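PDB 2IGT: SAM dependent methyltransferase from Agrobacterium tumefaciens, which binds S-adenosylmethionine and probably transfers its methyl group to an acceptor substrate. Local coordinates for residues 117-122 / 164-169; 142-147 / 155-160. All blocks are in the same frame, centred on the assembly; numbering follows the deposited sequence. Where two conformers were deposited one is given.

Contact 1 of 2, residues 117-122 / 164-169; sequences LGVEFL and TGVASL
Val166 lays its CG2 methyl over one face of the Phe121 ring, a CH-pi contact with CG2 4.1 Å from the centroid of the Phe121 ring and 16° off the ring normal. The methyl does not sit over the middle: it is displaced toward the rim on the CG side, and its shortest approach is 3.9 Å, from Val166 CG2 to Phe121 CG. With CG between its own backbone N and carbonyl carbon (chi1 62°), Phe121 turns a ring face to this methyl.

The remaining contacts are apolar and gather at Val119. The Val119 and Leu169 side chains cross at about a right angle, and Val119 CG1, opposite the backbone N (chi1 167°), lies 3.7 Å from Leu169 CB. The same methyl reaches farther along that leucine, to Leu169 CD1 at 4.0 Å, and touches Val166 more loosely, Val119 CG1 to Val166 CG1 being 4.4 Å. The other branch, Val119 CG2, rests against the Leu169 backbone carbonyl.

Gly165 is the N-cap of the helix and has a positive phi, which favours glycine; its O accepts the bond from Leu169 N at 3.0 Å. That first turn brings Val166 and Leu169 onto the same side, while Val119 and Phe121 alternate with Glu120 along the strand and face them. Thr164 and Gly165 end the loop after strand 156-160, the place of the cofactor loop in class I methyltransferases, but the Val166 side chain is about 12 Å from bound S-adenosylmethionine.

All four touching residues are buried. Strand 119-124 forms a two-stranded antiparallel ribbon with strand 111-116. Trp141 of helix 138-150 also packs on Val166, and Asn194 of helix 185-198 bridges both segments by hydrogen bonds to Leu122 N and Thr164 O, so the ribbon rests against the start of helix 166-173 with two further helices beside it.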
ATOM      1  N   LEU A 117      34.180   5.567 -12.538  1.00 25.30           N
ATOM      2  CA  LEU A 117      35.055   6.429 -11.767  1.00 26.19           C
ATOM      3  C   LEU A 117      35.732   5.678 -10.617  1.00 25.75           C
ATOM      4  O   LEU A 117      35.903   6.215  -9.542  1.00 26.93           O
ATOM      5  CB  LEU A 117      34.253   7.641 -11.232  1.00 25.81           C
ATOM      6  CG  LEU A 117      35.048   8.934 -11.101  1.00 27.61           C
ATOM      7  CD1 LEU A 117      35.655   9.327 -12.465  1.00 28.20           C
ATOM      8  CD2 LEU A 117      34.138  10.037 -10.526  1.00 27.04           C
ATOM      9  N   GLY A 118      36.122   4.431 -10.838  1.00 25.47           N
ATOM     10  CA  GLY A 118      36.865   3.687  -9.824  1.00 24.83           C
ATOM     11  C   GLY A 118      36.043   3.000  -8.735  1.00 25.21           C
ATOM     12  O   GLY A 118      36.593   2.313  -7.877  1.00 25.17           O
ATOM     13  N   VAL A 119      34.727   3.165  -8.784  1.00 24.39           N
ATOM     14  CA  VAL A 119      33.812   2.629  -7.770  1.00 24.50           C
ATOM     15  C   VAL A 119      33.030   1.439  -8.352  1.00 24.08           C
ATOM     16  O   VAL A 119      32.405   1.568  -9.415  1.00 24.34           O
ATOM     17  CB  VAL A 119      32.801   3.753  -7.327  1.00 24.80           C
ATOM     18  CG1 VAL A 119      31.642   3.197  -6.540  1.00 25.31           C
ATOM     19  CG2 VAL A 119      33.535   4.831  -6.520  1.00 25.38           C
ATOM     20  N   GLU A 120      33.049   0.309  -7.648  0.50 23.60           N
ATOM     21  CA  GLU A 120      32.312  -0.887  -8.056  0.50 23.81           C
ATOM     22  C   GLU A 120      30.922  -0.934  -7.405  0.50 23.67           C
ATOM     23  O   GLU A 120      30.780  -0.711  -6.200  0.50 23.63           O
ATOM     24  CB  GLU A 120      33.118  -2.153  -7.726  0.50 24.28           C
ATOM     25  CG  GLU A 120      34.272  -2.453  -8.698  0.50 25.42           C
ATOM     26  CD  GLU A 120      35.474  -1.549  -8.517  0.50 28.47           C
ATOM     27  OE1 GLU A 120      35.815  -1.229  -7.351  0.50 29.31           O
ATOM     28  OE2 GLU A 120      36.090  -1.164  -9.539  0.50 29.16           O
ATOM     29  N   PHE A 121      29.898  -1.222  -8.209  1.00 23.13           N
ATOM     30  CA  PHE A 121      28.508  -1.204  -7.745  1.00 22.55           C
ATOM     31  C   PHE A 121      27.683  -2.161  -8.604  1.00 22.67           C
ATOM     32  O   PHE A 121      28.192  -2.719  -9.574  1.00 23.19           O
ATOM     33  CB  PHE A 121      27.910   0.215  -7.778  1.00 22.13           C
ATOM     34  CG  PHE A 121      27.850   0.824  -9.156  1.00 23.17           C
ATOM     35  CD1 PHE A 121      28.946   1.495  -9.680  1.00 23.86           C
ATOM     36  CD2 PHE A 121      26.677   0.760  -9.916  1.00 22.55           C
ATOM     37  CE1 PHE A 121      28.890   2.057 -10.965  1.00 24.19           C
ATOM     38  CE2 PHE A 121      26.618   1.303 -11.193  1.00 22.71           C
ATOM     39  CZ  PHE A 121      27.727   1.965 -11.715  1.00 23.29           C
ATOM     40  N   LEU A 122      26.421  -2.343  -8.243  1.00 21.28           N
ATOM     41  CA  LEU A 122      25.554  -3.272  -8.967  1.00 21.67           C
ATOM     42  C   LEU A 122      24.547  -2.553  -9.851  1.00 21.65           C
ATOM     43  O   LEU A 122      23.855  -1.637  -9.400  1.00 23.37           O
ATOM     44  CB  LEU A 122      24.806  -4.199  -7.995  1.00 20.58           C
ATOM     45  CG  LEU A 122      25.670  -5.087  -7.089  1.00 20.86           C
ATOM     46  CD1 LEU A 122      24.823  -5.696  -5.968  1.00 21.90           C
ATOM     47  CD2 LEU A 122      26.388  -6.168  -7.918  1.00 20.90           C
ATOM     48  N   THR A 164      21.159   4.824  -4.821  1.00 18.78           N
ATOM     49  CA  THR A 164      22.081   3.707  -4.689  1.00 18.20           C
ATOM     50  C   THR A 164      23.482   4.149  -4.255  1.00 18.33           C
ATOM     51  O   THR A 164      24.369   3.320  -4.136  1.00 18.88           O
ATOM     52  CB  THR A 164      22.155   2.881  -5.984  1.00 18.51           C
ATOM     53  OG1 THR A 164      22.550   3.735  -7.070  1.00 20.59           O
ATOM     54  CG2 THR A 164      20.777   2.187  -6.295  1.00 17.41           C
ATOM     55  N   GLY A 165      23.665   5.455  -4.040  1.00 17.26           N
ATOM     56  CA  GLY A 165      24.839   5.979  -3.335  1.00 17.75           C
ATOM     57  C   GLY A 165      26.164   5.989  -4.067  1.00 17.50           C
ATOM     58  O   GLY A 165      27.202   6.066  -3.426  1.00 17.72           O
ATOM     59  N   VAL A 166      26.161   5.981  -5.399  1.00 17.99           N
ATOM     60  CA  VAL A 166      27.451   6.013  -6.109  1.00 18.14           C
ATOM     61  C   VAL A 166      28.227   7.311  -5.777  1.00 18.57           C
ATOM     62  O   VAL A 166      29.441   7.276  -5.573  1.00 17.61           O
ATOM     63  CB  VAL A 166      27.305   5.791  -7.630  1.00 18.29           C
ATOM     64  CG1 VAL A 166      28.670   5.967  -8.351  1.00 18.28           C
ATOM     65  CG2 VAL A 166      26.790   4.397  -7.876  1.00 19.52           C
ATOM     66  N   ALA A 167      27.523   8.442  -5.661  1.00 18.22           N
ATOM     67  CA  ALA A 167      28.205   9.694  -5.245  1.00 18.39           C
ATOM     68  C   ALA A 167      28.813   9.555  -3.851  1.00 18.55           C
ATOM     69  O   ALA A 167      29.905  10.072  -3.574  1.00 18.72           O
ATOM     70  CB  ALA A 167      27.245  10.894  -5.297  1.00 18.22           C
ATOM     71  N   SER A 168      28.075   8.902  -2.954  1.00 19.00           N
ATOM     72  CA  SER A 168      28.543   8.686  -1.590  1.00 18.60           C
ATOM     73  C   SER A 168      29.832   7.891  -1.618  1.00 18.37           C
ATOM     74  O   SER A 168      30.761   8.176  -0.863  1.00 16.90           O
ATOM     75  CB  SER A 168      27.478   7.941  -0.777  1.00 18.48           C
ATOM     76  OG  SER A 168      26.281   8.705  -0.753  1.00 19.17           O
ATOM     77  N   LEU A 169      29.888   6.898  -2.505  1.00 18.10           N
ATOM     78  CA  LEU A 169      31.051   6.021  -2.574  1.00 19.41           C
ATOM     79  C   LEU A 169      32.259   6.716  -3.206  1.00 19.07           C
ATOM     80  O   LEU A 169      33.395   6.547  -2.728  1.00 19.81           O
ATOM     81  CB  LEU A 169      30.695   4.712  -3.304  1.00 19.00           C
ATOM     82  CG  LEU A 169      29.613   3.879  -2.608  1.00 20.74           C
ATOM     83  CD1 LEU A 169      29.282   2.637  -3.420  1.00 21.27           C
ATOM     84  CD2 LEU A 169      29.990   3.500  -1.145  1.00 21.98           C
TER

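Contact 2 of 2, residues 142-147 / 155-160; sequences EWLKNA and LKVLNL
Leu144 of the helix and Val157 of the strand have their CA atoms 9.2 Å apart, and those of Ala147, about a turn later in the helix, and Leu155, two residues earlier than Val157, are 8.7 Å apart, a spacing bridged by side chains. The end of Leu144 comes over to meet Val157, whose side chain points at the helix: with CG swung opposite the backbone N (chi1 174°), Leu144 CD1 comes to 4.2 Å from Val157 CG1, methyl against methyl. At the other pair a side chain meets backbone, Leu155 CD1 lying 3.8 Å from Ala147 O and nearly as close to the carbonyl carbon.

The strand 156-160 belongs to the parallel part of the mixed eight-stranded sheet, between strands 228-231 and 177-181, and helix 138-150 packs on one face of it. This is the alpha/beta sandwich of the Rossmann-like methyltransferases. Leu155 and Val157 face the helix, whereas Leu158 between Val157 and Asn159 points to the other side of the sheet.

Ala171 of helix 166-173 touches both Leu144 and Val157, and Ile228 of the adjacent strand touches both Ala147 and Leu155. Farther round the helix, Trp143 has a cation-pi partner in Arg326.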
ATOM      1  N   GLU A 142      32.785  13.618 -10.804  0.60 20.93           N
ATOM      2  CA  GLU A 142      34.119  14.109 -11.135  0.60 21.42           C
ATOM      3  C   GLU A 142      34.446  15.415 -10.414  0.60 20.96           C
ATOM      4  O   GLU A 142      35.551  15.569  -9.868  0.60 20.77           O
ATOM      5  CB  GLU A 142      34.287  14.232 -12.662  0.60 21.56           C
ATOM      6  CG  GLU A 142      34.466  12.862 -13.328  0.60 22.39           C
ATOM      7  CD  GLU A 142      34.340  12.860 -14.853  0.60 23.72           C
ATOM      8  OE1 GLU A 142      33.676  13.744 -15.444  0.60 27.25           O
ATOM      9  OE2 GLU A 142      34.900  11.927 -15.465  0.60 27.47           O
ATOM     10  N   TRP A 143      33.487  16.341 -10.422  1.00 20.90           N
ATOM     11  CA  TRP A 143      33.590  17.604  -9.683  1.00 20.50           C
ATOM     12  C   TRP A 143      33.802  17.311  -8.184  1.00 20.16           C
ATOM     13  O   TRP A 143      34.689  17.870  -7.550  1.00 19.75           O
ATOM     14  CB  TRP A 143      32.371  18.518  -9.918  1.00 20.48           C
ATOM     15  CG  TRP A 143      32.425  19.720  -9.014  1.00 20.08           C
ATOM     16  CD1 TRP A 143      33.015  20.937  -9.265  1.00 20.47           C
ATOM     17  CD2 TRP A 143      31.901  19.791  -7.687  1.00 20.89           C
ATOM     18  NE1 TRP A 143      32.891  21.762  -8.154  1.00 20.28           N
ATOM     19  CE2 TRP A 143      32.212  21.080  -7.176  1.00 20.13           C
ATOM     20  CE3 TRP A 143      31.187  18.887  -6.875  1.00 20.58           C
ATOM     21  CZ2 TRP A 143      31.825  21.489  -5.881  1.00 21.83           C
ATOM     22  CZ3 TRP A 143      30.803  19.298  -5.587  1.00 20.98           C
ATOM     23  CH2 TRP A 143      31.130  20.583  -5.104  1.00 19.99           C
ATOM     24  N   LEU A 144      32.990  16.397  -7.653  1.00 19.79           N
ATOM     25  CA  LEU A 144      33.066  15.964  -6.258  1.00 18.75           C
ATOM     26  C   LEU A 144      34.406  15.288  -5.895  1.00 18.99           C
ATOM     27  O   LEU A 144      35.043  15.661  -4.923  1.00 18.54           O
ATOM     28  CB  LEU A 144      31.881  15.026  -5.978  1.00 18.76           C
ATOM     29  CG  LEU A 144      31.828  14.325  -4.625  1.00 18.78           C
ATOM     30  CD1 LEU A 144      31.655  15.342  -3.518  1.00 17.66           C
ATOM     31  CD2 LEU A 144      30.656  13.297  -4.628  1.00 17.71           C
ATOM     32  N   LYS A 145      34.815  14.295  -6.684  1.00 18.96           N
ATOM     33  CA  LYS A 145      36.116  13.637  -6.506  1.00 19.63           C
ATOM     34  C   LYS A 145      37.246  14.668  -6.456  1.00 19.85           C
ATOM     35  O   LYS A 145      38.051  14.658  -5.508  1.00 19.93           O
ATOM     36  CB  LYS A 145      36.356  12.585  -7.616  1.00 19.72           C
ATOM     37  CG  LYS A 145      37.633  11.717  -7.448  1.00 19.33           C
ATOM     38  CD  LYS A 145      37.612  10.593  -8.497  1.00 21.33           C
ATOM     39  CE  LYS A 145      38.859   9.671  -8.488  1.00 21.26           C
ATOM     40  NZ  LYS A 145      40.065  10.446  -8.740  1.00 23.43           N
ATOM     41  N   ASN A 146      37.318  15.541  -7.465  1.00 19.31           N
ATOM     42  CA  ASN A 146      38.328  16.602  -7.501  1.00 19.28           C
ATOM     43  C   ASN A 146      38.303  17.480  -6.243  1.00 19.15           C
ATOM     44  O   ASN A 146      39.352  17.728  -5.631  1.00 18.11           O
ATOM     45  CB  ASN A 146      38.162  17.497  -8.737  1.00 19.80           C
ATOM     46  CG  ASN A 146      39.129  18.693  -8.720  1.00 22.11           C
ATOM     47  OD1 ASN A 146      38.740  19.827  -8.432  1.00 26.08           O
ATOM     48  ND2 ASN A 146      40.400  18.419  -8.971  1.00 21.03           N
ATOM     49  N   ALA A 147      37.115  17.956  -5.869  1.00 17.91           N
ATOM     50  CA  ALA A 147      36.974  18.807  -4.690  1.00 18.39           C
ATOM     51  C   ALA A 147      37.493  18.110  -3.420  1.00 18.62           C
ATOM     52  O   ALA A 147      38.247  18.719  -2.670  1.00 18.09           O
ATOM     53  CB  ALA A 147      35.529  19.269  -4.495  1.00 18.10           C
ATOM     54  N   LEU A 155      36.935  16.389   3.835  1.00 19.45           N
ATOM     55  CA  LEU A 155      35.674  17.115   3.716  1.00 18.76           C
ATOM     56  C   LEU A 155      34.489  16.350   4.281  1.00 18.80           C
ATOM     57  O   LEU A 155      34.393  15.128   4.111  1.00 18.43           O
ATOM     58  CB  LEU A 155      35.395  17.435   2.251  1.00 18.94           C
ATOM     59  CG  LEU A 155      36.432  18.345   1.587  1.00 18.63           C
ATOM     60  CD1 LEU A 155      35.852  18.799   0.242  1.00 18.64           C
ATOM     61  CD2 LEU A 155      36.774  19.542   2.513  1.00 18.30           C
ATOM     62  N   LYS A 156      33.575  17.077   4.922  1.00 18.17           N
ATOM     63  CA  LYS A 156      32.270  16.522   5.298  1.00 17.82           C
ATOM     64  C   LYS A 156      31.317  16.696   4.123  1.00 17.62           C
ATOM     65  O   LYS A 156      31.049  17.835   3.717  1.00 16.82           O
ATOM     66  CB  LYS A 156      31.718  17.245   6.518  1.00 17.68           C
ATOM     67  CG  LYS A 156      32.512  17.008   7.794  1.00 19.19           C
ATOM     68  CD  LYS A 156      31.955  17.850   8.968  1.00 20.04           C
ATOM     69  CE  LYS A 156      32.458  19.303   8.918  1.00 22.05           C
ATOM     70  NZ  LYS A 156      31.840  20.131  10.020  1.00 24.72           N
ATOM     71  N   VAL A 157      30.829  15.578   3.583  1.00 17.21           N
ATOM     72  CA  VAL A 157      29.955  15.572   2.395  1.00 17.72           C
ATOM     73  C   VAL A 157      28.586  15.033   2.784  1.00 18.21           C
ATOM     74  O   VAL A 157      28.470  13.953   3.368  1.00 18.27           O
ATOM     75  CB  VAL A 157      30.562  14.725   1.234  1.00 18.01           C
ATOM     76  CG1 VAL A 157      29.574  14.573   0.052  1.00 18.60           C
ATOM     77  CG2 VAL A 157      31.915  15.339   0.796  1.00 16.65           C
ATOM     78  N   LEU A 158      27.554  15.791   2.458  1.00 17.81           N
ATOM     79  CA  LEU A 158      26.183  15.342   2.669  1.00 18.21           C
ATOM     80  C   LEU A 158      25.560  15.045   1.318  1.00 18.49           C
ATOM     81  O   LEU A 158      25.658  15.849   0.390  1.00 19.75           O
ATOM     82  CB  LEU A 158      25.362  16.435   3.404  1.00 18.53           C
ATOM     83  CG  LEU A 158      23.860  16.214   3.668  1.00 17.79           C
ATOM     84  CD1 LEU A 158      23.641  15.034   4.651  1.00 17.76           C
ATOM     85  CD2 LEU A 158      23.282  17.506   4.234  1.00 18.48           C
ATOM     86  N   ASN A 159      24.898  13.903   1.217  1.00 17.61           N
ATOM     87  CA  ASN A 159      24.277  13.465  -0.027  1.00 17.97           C
ATOM     88  C   ASN A 159      22.805  13.158   0.247  1.00 17.58           C
ATOM     89  O   ASN A 159      22.483  12.115   0.843  1.00 17.30           O
ATOM     90  CB  ASN A 159      25.026  12.222  -0.566  1.00 16.55           C
ATOM     91  CG  ASN A 159      24.528  11.784  -1.942  1.00 19.64           C
ATOM     92  OD1 ASN A 159      23.833  12.540  -2.637  1.00 20.54           O
ATOM     93  ND2 ASN A 159      24.872  10.552  -2.338  1.00 17.90           N
ATOM     94  N   LEU A 160      21.926  14.089  -0.133  1.00 16.05           N
ATOM     95  CA  LEU A 160      20.468  13.969   0.111  1.00 16.64           C
ATOM     96  C   LEU A 160      19.749  13.299  -1.046  1.00 17.34           C
ATOM     97  O   LEU A 160      20.038  13.615  -2.201  1.00 16.99           O
ATOM     98  CB  LEU A 160      19.836  15.366   0.353  1.00 16.24           C
ATOM     99  CG  LEU A 160      20.455  16.204   1.470  1.00 17.36           C
ATOM    100  CD1 LEU A 160      19.725  17.550   1.556  1.00 18.40           C
ATOM    101  CD2 LEU A 160      20.352  15.422   2.810  1.00 16.43           C
TER

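Following the chain from the N terminus, of the four segments 117-122 comes first, on the antiparallel ribbon, then 142-147 on helix 138-150, strand 156-160 and the start of helix 166-173. Contact 2 closes the short loop from 142-147 to 155-160, and contact 1 closes the longer one from 117-122 to 164-169, with contact 2 nested inside it. Their centres are 13 Å apart, yet they touch: Ser168 OG and Asn159 ND2, 2.8 Å apart, probably form a hydrogen bond, and Leu144 also packs against the backbone of Ala167. Contact 1 thus ties the ribbon to helix 166-173, and contact 2 ties helix 138-150 to the main sheet.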